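PDB 6H0C: putative diflavin flavoprotein A 3 from Synechocystis sp., which probably transfers electrons from NADH to oxygen and reduces it to water, this chain being the flavodiiron core with its metallo-beta-lactamase-like and flavodoxin-like domains. Local coordinates for residues Q182-E186 with P231-L237; K172-A176 with L240-Y244; I10-T14 with R164-L168. All blocks are in the same frame, centred on the assembly; numbering follows the deposited sequence.

In the fold
All three contacts lie in the metallo-beta-lactamase-like domain or at the helix 237-253 that follows its last strand. Along the chain, interaction 3 closes first, at R164-L168; the loop after strand 167-171 then supplies K172-A176 and Q182-E186, and the return past strand 224-227 supplies P231-L237 and L240-Y244, so both segments of interaction 1 fall between those of interaction 2. Interaction 1 is the middle one in space: its centre is about 11 Å from that of interaction 2 and 14 Å from that of interaction 3, and it touches both, through V233 on F174 and L232 on I10. Interaction 3 joins the seven-stranded and five-stranded sheets, interaction 2 the loop and helix 237-253.

Interaction 1 (Q182-E186 with P231-L237); sequences QVFDE and PLVRYGL
One face of the R234 guanidinium carries the F184 ring, whose CE2 sits 3.4 Å above the guanidinium plane and over its centre; the two planes are tilted by 36°, so this is an inclined contact and not a flat stack. The Y235 ring receives F184 CB at its edge, close to its plane. These groups join two loops of the metallo-beta-lactamase-like domain, one leading to helix 189-202 and the other running from strand 224-227 into helix 237-253. At their centre the carboxylate of D185 takes up three consecutive backbone N-H groups. OD1 accepts two of them: R234 N, 2.9 Å away, comes from above the carboxylate plane, while Y235 N at the same 2.9 Å from OD1 arrives on the syn side, near the plane. OD2 accepts G236 N on its syn side, but tilted well out of the carboxylate plane. With chi1 at 68°, CG lies between the backbone N and the carbonyl carbon of D185, which turns the carboxylate to the chain just ahead of the helix, where G236 holds the N-cap position. OD2 also forms a salt bridge with R195 of helix 189-202, so this buried acid has both backbone and charged partners, which would be expected to favour its ionised form. R234 NE also hydrogen-bonds T224 OG1 of strand 224-227, a second anchor for the guanidinium. At the other end of the contact, L232 N donates to V183 O over 2.9 Å, and next to this bond V183 CG1 and L232 CD1 run side by side, 3.9 Å apart.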
loop_
_atom_site.group_PDB
_atom_site.type_symbol
_atom_site.label_atom_id
_atom_site.label_comp_id
_atom_site.label_asym_id
_atom_site.label_seq_id
_atom_site.Cartn_x
_atom_site.Cartn_y
_atom_site.Cartn_z
ATOM N N GLN A 182 6.072 -19.465 -12.755
ATOM C CA GLN A 182 5.960 -18.593 -13.924
ATOM C C GLN A 182 6.353 -17.155 -13.603
ATOM O O GLN A 182 5.757 -16.518 -12.733
ATOM C CB GLN A 182 4.539 -18.629 -14.488
ATOM C CG GLN A 182 4.170 -19.970 -15.058
ATOM C CD GLN A 182 5.337 -20.590 -15.806
ATOM O OE1 GLN A 182 5.879 -19.992 -16.744
ATOM N NE2 GLN A 182 5.752 -21.785 -15.379
ATOM N N VAL A 183 7.362 -16.650 -14.305
ATOM C CA VAL A 183 7.785 -15.266 -14.131
ATOM C C VAL A 183 6.802 -14.325 -14.826
ATOM O O VAL A 183 6.579 -13.198 -14.383
ATOM C CB VAL A 183 9.208 -15.040 -14.678
ATOM C CG1 VAL A 183 9.564 -13.545 -14.679
ATOM C CG2 VAL A 183 10.210 -15.851 -13.865
ATOM N N PHE A 184 6.211 -14.796 -15.917
ATOM C CA PHE A 184 5.203 -14.019 -16.611
ATOM C C PHE A 184 3.821 -14.624 -16.413
ATOM O O PHE A 184 3.686 -15.729 -15.903
ATOM C CB PHE A 184 5.535 -13.917 -18.093
ATOM C CG PHE A 184 6.608 -12.918 -18.395
ATOM C CD1 PHE A 184 7.944 -13.292 -18.391
ATOM C CD2 PHE A 184 6.281 -11.598 -18.682
ATOM C CE1 PHE A 184 8.940 -12.369 -18.669
ATOM C CE2 PHE A 184 7.268 -10.669 -18.959
ATOM C CZ PHE A 184 8.602 -11.055 -18.953
ATOM N N ASP A 185 2.794 -13.892 -16.829
ATOM C CA ASP A 185 1.424 -14.233 -16.484
ATOM C C ASP A 185 0.628 -14.886 -17.622
ATOM O O ASP A 185 -0.510 -14.487 -17.880
ATOM C CB ASP A 185 0.692 -12.964 -16.011
ATOM C CG ASP A 185 0.482 -11.951 -17.132
ATOM O OD1 ASP A 185 1.297 -11.924 -18.084
ATOM O OD2 ASP A 185 -0.508 -11.187 -17.071
ATOM N N GLU A 186 1.191 -15.884 -18.305
ATOM C CA GLU A 186 0.387 -16.557 -19.329
ATOM C C GLU A 186 -0.741 -17.318 -18.666
ATOM O O GLU A 186 -0.522 -18.039 -17.693
ATOM C CB GLU A 186 1.205 -17.511 -20.188
ATOM C CG GLU A 186 0.375 -18.081 -21.333
ATOM C CD GLU A 186 1.229 -18.615 -22.469
ATOM O OE1 GLU A 186 0.878 -18.369 -23.649
ATOM O OE2 GLU A 186 2.251 -19.283 -22.181
ATOM N N PRO A 231 3.529 -12.464 -10.812
ATOM C CA PRO A 231 4.139 -12.479 -12.142
ATOM C C PRO A 231 4.146 -11.098 -12.766
ATOM O O PRO A 231 3.342 -10.239 -12.386
ATOM C CB PRO A 231 3.228 -13.418 -12.934
ATOM C CG PRO A 231 1.897 -13.260 -12.280
ATOM C CD PRO A 231 2.205 -13.108 -10.805
ATOM N N LEU A 232 5.047 -10.879 -13.713
ATOM C CA LEU A 232 4.977 -9.675 -14.521
ATOM C C LEU A 232 3.710 -9.741 -15.368
ATOM O O LEU A 232 3.247 -10.830 -15.720
ATOM C CB LEU A 232 6.230 -9.514 -15.389
ATOM C CG LEU A 232 7.434 -8.969 -14.613
ATOM C CD1 LEU A 232 8.057 -10.057 -13.742
ATOM C CD2 LEU A 232 8.458 -8.359 -15.541
ATOM N N VAL A 233 3.141 -8.579 -15.670
ATOM C CA VAL A 233 1.868 -8.518 -16.371
ATOM C C VAL A 233 2.102 -8.174 -17.834
ATOM O O VAL A 233 2.320 -7.007 -18.186
ATOM C CB VAL A 233 0.919 -7.474 -15.726
ATOM C CG1 VAL A 233 -0.475 -7.581 -16.334
ATOM C CG2 VAL A 233 0.875 -7.658 -14.209
ATOM N N ARG A 234 2.081 -9.196 -18.684
ATOM C CA ARG A 234 2.227 -8.980 -20.118
ATOM C C ARG A 234 1.010 -9.501 -20.884
ATOM O O ARG A 234 0.363 -8.771 -21.642
ATOM C CB ARG A 234 3.500 -9.646 -20.640
ATOM C CG ARG A 234 3.695 -9.463 -22.143
ATOM C CD ARG A 234 5.116 -9.773 -22.549
ATOM N NE ARG A 234 6.051 -8.778 -22.035
ATOM C CZ ARG A 234 7.364 -8.969 -21.940
ATOM N NH1 ARG A 234 7.893 -10.125 -22.329
ATOM N NH2 ARG A 234 8.150 -8.012 -21.457
ATOM N N TYR A 235 0.693 -10.766 -20.660
ATOM C CA TYR A 235 -0.397 -11.404 -21.368
ATOM C C TYR A 235 -1.755 -10.959 -20.852
ATOM O O TYR A 235 -2.728 -10.935 -21.608
ATOM C CB TYR A 235 -0.244 -12.916 -21.272
ATOM C CG TYR A 235 1.085 -13.357 -21.815
ATOM C CD1 TYR A 235 1.316 -13.375 -23.184
ATOM C CD2 TYR A 235 2.119 -13.728 -20.967
ATOM C CE1 TYR A 235 2.532 -13.767 -23.700
ATOM C CE2 TYR A 235 3.341 -14.123 -21.476
ATOM C CZ TYR A 235 3.539 -14.140 -22.847
ATOM O OH TYR A 235 4.750 -14.529 -23.373
ATOM N N GLY A 236 -1.821 -10.590 -19.575
ATOM C CA GLY A 236 -3.077 -10.146 -18.993
ATOM C C GLY A 236 -3.215 -8.639 -18.855
ATOM O O GLY A 236 -4.140 -8.155 -18.195
ATOM N N LEU A 237 -2.304 -7.898 -19.484
ATOM C CA LEU A 237 -2.210 -6.455 -19.274
ATOM C C LEU A 237 -3.511 -5.723 -19.632
ATOM O O LEU A 237 -4.087 -5.031 -18.788
ATOM C CB LEU A 237 -1.036 -5.874 -20.072
ATOM C CG LEU A 237 -0.657 -4.412 -19.769
ATOM C CD1 LEU A 237 0.800 -4.122 -20.102
ATOM C CD2 LEU A 237 -1.570 -3.444 -20.519
#

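Interaction 2 (K172-A176 with L240-Y244); sequences KLFGA and LTRNY
The phenol oxygen of Y244 is engaged from two directions. F174 N lies 3.0 Å from Y244 OH and makes a weak bond, bent to 129°; the shorter link is to water 1, which lies in the plane of the Y244 ring and accepts a hydrogen bond from OH at 2.6 Å. That water donates onward to G175 O at 2.9 Å, so the hydroxyl is linked to F174 N directly and to G175 O through the water. The F174 side chain leaves with CG beside its backbone N (chi1 -68°), and its ring is laid against the tyrosine as an offset stack: the centroids are 4.6 Å apart and the planes differ by 28°. The tilt brings one side of the phenylalanine closest, with CE1 3.5 Å from Y244 CD2, and CD1 lies over the face of the Y244 ring, displaced toward its rim. L240, one helical turn before Y244, adds its CD2, 3.7 Å from F174 O and also near CD1 of the F174 ring. The contact thus joins the loop after strand 167-171 of the metallo-beta-lactamase-like domain to the face of helix 237-253 that carries L240 and Y244; this helix follows the domain's last strand, 224-227. Y225 stacks on F174, F199 meets Y244 edge-to-face, and L214 of helix 207-217 touches both F174 and Y244. Chemically, the tyrosine works in two ways at once: its ring serves the apolar packing, while its hydroxyl orients a water that in turn donates to G175 O.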
loop_
_atom_site.group_PDB
_atom_site.type_symbol
_atom_site.label_atom_id
_atom_site.label_comp_id
_atom_site.label_asym_id
_atom_site.label_seq_id
_atom_site.Cartn_x
_atom_site.Cartn_y
_atom_site.Cartn_z
ATOM N N LYS A 172 2.807 -1.149 -6.233
ATOM C CA LYS A 172 1.682 -1.861 -5.650
ATOM C C LYS A 172 0.494 -2.002 -6.601
ATOM O O LYS A 172 -0.418 -2.775 -6.329
ATOM C CB LYS A 172 1.242 -1.177 -4.357
ATOM C CG LYS A 172 2.246 -1.335 -3.225
ATOM C CD LYS A 172 2.154 -2.728 -2.585
ATOM C CE LYS A 172 3.269 -2.933 -1.554
ATOM N NZ LYS A 172 3.075 -4.167 -0.726
ATOM N N LEU A 173 0.501 -1.284 -7.717
ATOM C CA LEU A 173 -0.602 -1.420 -8.672
ATOM C C LEU A 173 -0.457 -2.647 -9.586
ATOM O O LEU A 173 0.642 -2.956 -10.052
ATOM C CB LEU A 173 -0.725 -0.164 -9.540
ATOM C CG LEU A 173 -1.117 1.128 -8.820
ATOM C CD1 LEU A 173 -0.985 2.332 -9.752
ATOM C CD2 LEU A 173 -2.539 0.992 -8.292
ATOM N N PHE A 174 -1.574 -3.333 -9.829
ATOM C CA PHE A 174 -1.668 -4.386 -10.846
ATOM C C PHE A 174 -1.030 -5.720 -10.450
ATOM O O PHE A 174 -0.800 -6.578 -11.303
ATOM C CB PHE A 174 -1.049 -3.910 -12.168
ATOM C CG PHE A 174 -1.830 -2.823 -12.841
ATOM C CD1 PHE A 174 -3.160 -3.012 -13.171
ATOM C CD2 PHE A 174 -1.237 -1.616 -13.146
ATOM C CE1 PHE A 174 -3.892 -2.011 -13.790
ATOM C CE2 PHE A 174 -1.961 -0.610 -13.774
ATOM C CZ PHE A 174 -3.291 -0.811 -14.096
ATOM N N GLY A 175 -0.768 -5.909 -9.165
ATOM C CA GLY A 175 -0.078 -7.105 -8.726
ATOM C C GLY A 175 -1.010 -8.177 -8.194
ATOM O O GLY A 175 -2.229 -8.075 -8.305
ATOM N N ALA A 176 -0.421 -9.214 -7.611
ATOM C CA ALA A 176 -1.190 -10.299 -7.036
ATOM C C ALA A 176 -0.305 -11.078 -6.083
ATOM O O ALA A 176 0.857 -11.333 -6.385
ATOM C CB ALA A 176 -1.736 -11.202 -8.115
ATOM N N LEU A 240 -6.604 -7.037 -17.546
ATOM C CA LEU A 240 -6.562 -6.648 -16.143
ATOM C C LEU A 240 -6.830 -5.154 -16.018
ATOM O O LEU A 240 -7.500 -4.711 -15.083
ATOM C CB LEU A 240 -5.215 -7.007 -15.502
ATOM C CG LEU A 240 -5.054 -6.626 -14.022
ATOM C CD1 LEU A 240 -6.190 -7.183 -13.166
ATOM C CD2 LEU A 240 -3.692 -7.079 -13.483
ATOM N N THR A 241 -6.318 -4.373 -16.965
ATOM C CA THR A 241 -6.533 -2.933 -16.915
ATOM C C THR A 241 -8.027 -2.607 -17.064
ATOM O O THR A 241 -8.571 -1.822 -16.288
ATOM C CB THR A 241 -5.722 -2.213 -17.990
ATOM O OG1 THR A 241 -4.338 -2.523 -17.812
ATOM C CG2 THR A 241 -5.901 -0.709 -17.872
ATOM N N ARG A 242 -8.694 -3.229 -18.036
ATOM C CA ARG A 242 -10.140 -3.053 -18.214
ATOM C C ARG A 242 -10.924 -3.472 -16.956
ATOM O O ARG A 242 -11.883 -2.809 -16.563
ATOM C CB ARG A 242 -10.635 -3.840 -19.438
ATOM C CG ARG A 242 -10.024 -3.412 -20.780
ATOM C CD ARG A 242 -10.726 -4.077 -21.992
ATOM N NE ARG A 242 -10.807 -5.544 -21.894
ATOM C CZ ARG A 242 -9.977 -6.399 -22.501
ATOM N NH1 ARG A 242 -8.988 -5.944 -23.263
ATOM N NH2 ARG A 242 -10.133 -7.715 -22.349
ATOM N N ASN A 243 -10.509 -4.564 -16.323
ATOM C CA ASN A 243 -11.113 -4.997 -15.066
ATOM C C ASN A 243 -10.966 -3.954 -13.944
ATOM O O ASN A 243 -11.928 -3.654 -13.235
ATOM C CB ASN A 243 -10.509 -6.332 -14.621
ATOM C CG ASN A 243 -11.235 -7.545 -15.227
ATOM O OD1 ASN A 243 -12.030 -8.205 -14.562
ATOM N ND2 ASN A 243 -10.957 -7.834 -16.487
ATOM N N TYR A 244 -9.760 -3.414 -13.777
ATOM C CA TYR A 244 -9.530 -2.363 -12.786
ATOM C C TYR A 244 -10.492 -1.189 -12.997
ATOM O O TYR A 244 -11.082 -0.670 -12.043
ATOM C CB TYR A 244 -8.087 -1.864 -12.850
ATOM C CG TYR A 244 -7.131 -2.507 -11.873
ATOM C CD1 TYR A 244 -7.123 -3.886 -11.668
ATOM C CD2 TYR A 244 -6.201 -1.730 -11.178
ATOM C CE1 TYR A 244 -6.226 -4.470 -10.784
ATOM C CE2 TYR A 244 -5.308 -2.297 -10.296
ATOM C CZ TYR A 244 -5.321 -3.663 -10.097
ATOM O OH TYR A 244 -4.415 -4.221 -9.209
HETATM O O HOH W 1 -4.726 -6.830 -8.954
#

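Interaction 3 (I10-T14 with R164-L168); sequences IAVDT and RTEIL
A11 and T165 face each other across two turning chains, their CA atoms 6.1 Å apart, with no direct hydrogen bond between the segments. One chain is the type II beta turn A11-T14 between strands 4-11 and 14-21, begun by a classic beta bulge in which I10 and A11 both oppose T14. The other connects strands 158-162 and 167-171 of a hairpin, where E166 and I167 form a G1 bulge opposite D162. The contact therefore brings together hairpin ends of the two mixed sheets that make up the metallo-beta-lactamase sandwich. Methyl groups make the contact. T165 CG2 rests 3.6 Å from A11 CB and 3.6 Å from V12 CG2. Beyond them I167 CD1 approaches A11 CB to 3.8 Å. I10 CD1 lies 4.1 Å from I167 CD1, the two isoleucines crossing at about a right angle. Since T165 places OG1 between its backbone N and carbonyl carbon (chi1 59°), the methyl turns to the alanine and the hydroxyl to water 2. This water, 2.7 Å from T165 OG1, donates to T14 OG1. T14 OG1 in turn donates a hydrogen bond to V12 O (2.8 Å), from above the carbonyl plane, and so braces the turn. D13 at the turn's corner is tied by a salt bridge to R140. On the outer side, V12 crosses R164 about perpendicularly, its CG2 standing 3.7 Å above the centre of one guanidinium face.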
loop_
_atom_site.group_PDB
_atom_site.type_symbol
_atom_site.label_atom_id
_atom_site.label_comp_id
_atom_site.label_asym_id
_atom_site.label_seq_id
_atom_site.Cartn_x
_atom_site.Cartn_y
_atom_site.Cartn_z
ATOM N N ILE A 10 14.280 -9.923 -18.519
ATOM C CA ILE A 10 12.903 -9.692 -18.955
ATOM C C ILE A 10 12.796 -8.713 -20.118
ATOM O O ILE A 10 11.759 -8.618 -20.757
ATOM C CB ILE A 10 12.018 -9.182 -17.784
ATOM C CG1 ILE A 10 12.543 -7.857 -17.233
ATOM C CG2 ILE A 10 11.930 -10.229 -16.674
ATOM C CD1 ILE A 10 11.599 -7.222 -16.223
ATOM N N ALA A 11 13.872 -7.987 -20.386
ATOM C CA ALA A 11 13.917 -7.040 -21.496
ATOM C C ALA A 11 15.364 -6.576 -21.629
ATOM O O ALA A 11 16.201 -6.960 -20.810
ATOM C CB ALA A 11 12.967 -5.868 -21.256
ATOM N N VAL A 12 15.673 -5.772 -22.645
ATOM C CA VAL A 12 17.062 -5.354 -22.843
ATOM C C VAL A 12 17.584 -4.648 -21.597
ATOM O O VAL A 12 16.931 -3.751 -21.056
ATOM C CB VAL A 12 17.247 -4.427 -24.070
ATOM C CG1 VAL A 12 17.031 -5.202 -25.349
ATOM C CG2 VAL A 12 16.311 -3.237 -24.001
ATOM N N ASP A 13 18.755 -5.089 -21.140
ATOM C CA ASP A 13 19.422 -4.510 -19.977
ATOM C C ASP A 13 18.628 -4.680 -18.678
ATOM O O ASP A 13 18.993 -4.116 -17.648
ATOM C CB ASP A 13 19.696 -3.020 -20.216
ATOM C CG ASP A 13 20.455 -2.770 -21.508
ATOM O OD1 ASP A 13 21.493 -3.434 -21.730
ATOM O OD2 ASP A 13 19.997 -1.926 -22.310
ATOM N N THR A 14 17.563 -5.471 -18.716
ATOM C CA THR A 14 16.651 -5.521 -17.582
ATOM C C THR A 14 16.445 -6.924 -17.026
ATOM O O THR A 14 16.116 -7.866 -17.755
ATOM C CB THR A 14 15.276 -4.941 -17.951
ATOM O OG1 THR A 14 15.437 -3.693 -18.643
ATOM C CG2 THR A 14 14.440 -4.733 -16.689
ATOM N N ARG A 164 12.441 2.540 -23.423
ATOM C CA ARG A 164 13.261 1.607 -24.205
ATOM C C ARG A 164 12.646 0.202 -24.247
ATOM O O ARG A 164 12.682 -0.475 -25.273
ATOM C CB ARG A 164 14.684 1.537 -23.636
ATOM C CG ARG A 164 15.585 0.504 -24.312
ATOM C CD ARG A 164 15.765 0.804 -25.809
ATOM N NE ARG A 164 16.607 -0.189 -26.483
ATOM C CZ ARG A 164 16.138 -1.266 -27.105
ATOM N NH1 ARG A 164 14.830 -1.493 -27.146
ATOM N NH2 ARG A 164 16.973 -2.120 -27.688
ATOM N N THR A 165 12.079 -0.224 -23.122
ATOM C CA THR A 165 11.572 -1.583 -22.964
ATOM C C THR A 165 10.046 -1.635 -22.912
ATOM O O THR A 165 9.456 -2.722 -22.902
ATOM C CB THR A 165 12.117 -2.224 -21.676
ATOM O OG1 THR A 165 11.729 -1.417 -20.552
ATOM C CG2 THR A 165 13.637 -2.322 -21.724
ATOM N N GLU A 166 9.425 -0.454 -22.860
ATOM C CA GLU A 166 7.978 -0.319 -22.749
ATOM C C GLU A 166 7.446 -0.977 -21.479
ATOM O O GLU A 166 6.324 -1.489 -21.444
ATOM C CB GLU A 166 7.297 -0.902 -23.981
ATOM C CG GLU A 166 7.456 -0.008 -25.192
ATOM C CD GLU A 166 7.336 -0.761 -26.481
ATOM O OE1 GLU A 166 7.805 -1.922 -26.537
ATOM O OE2 GLU A 166 6.770 -0.189 -27.430
ATOM N N ILE A 167 8.267 -0.968 -20.438
ATOM C CA ILE A 167 7.844 -1.471 -19.149
ATOM C C ILE A 167 7.417 -0.312 -18.265
ATOM O O ILE A 167 8.126 0.690 -18.142
ATOM C CB ILE A 167 8.955 -2.261 -18.442
ATOM C CG1 ILE A 167 9.366 -3.473 -19.279
ATOM C CG2 ILE A 167 8.495 -2.686 -17.051
ATOM C CD1 ILE A 167 10.601 -4.191 -18.733
ATOM N N LEU A 168 6.243 -0.456 -17.667
ATOM C CA LEU A 168 5.804 0.421 -16.592
ATOM C C LEU A 168 6.046 -0.298 -15.267
ATOM O O LEU A 168 5.508 -1.381 -15.025
ATOM C CB LEU A 168 4.328 0.781 -16.766
ATOM C CG LEU A 168 3.736 1.912 -15.938
ATOM C CD1 LEU A 168 4.415 3.234 -16.280
ATOM C CD2 LEU A 168 2.242 1.988 -16.188
HETATM O O HOH W 2 13.299 -1.694 -18.385
#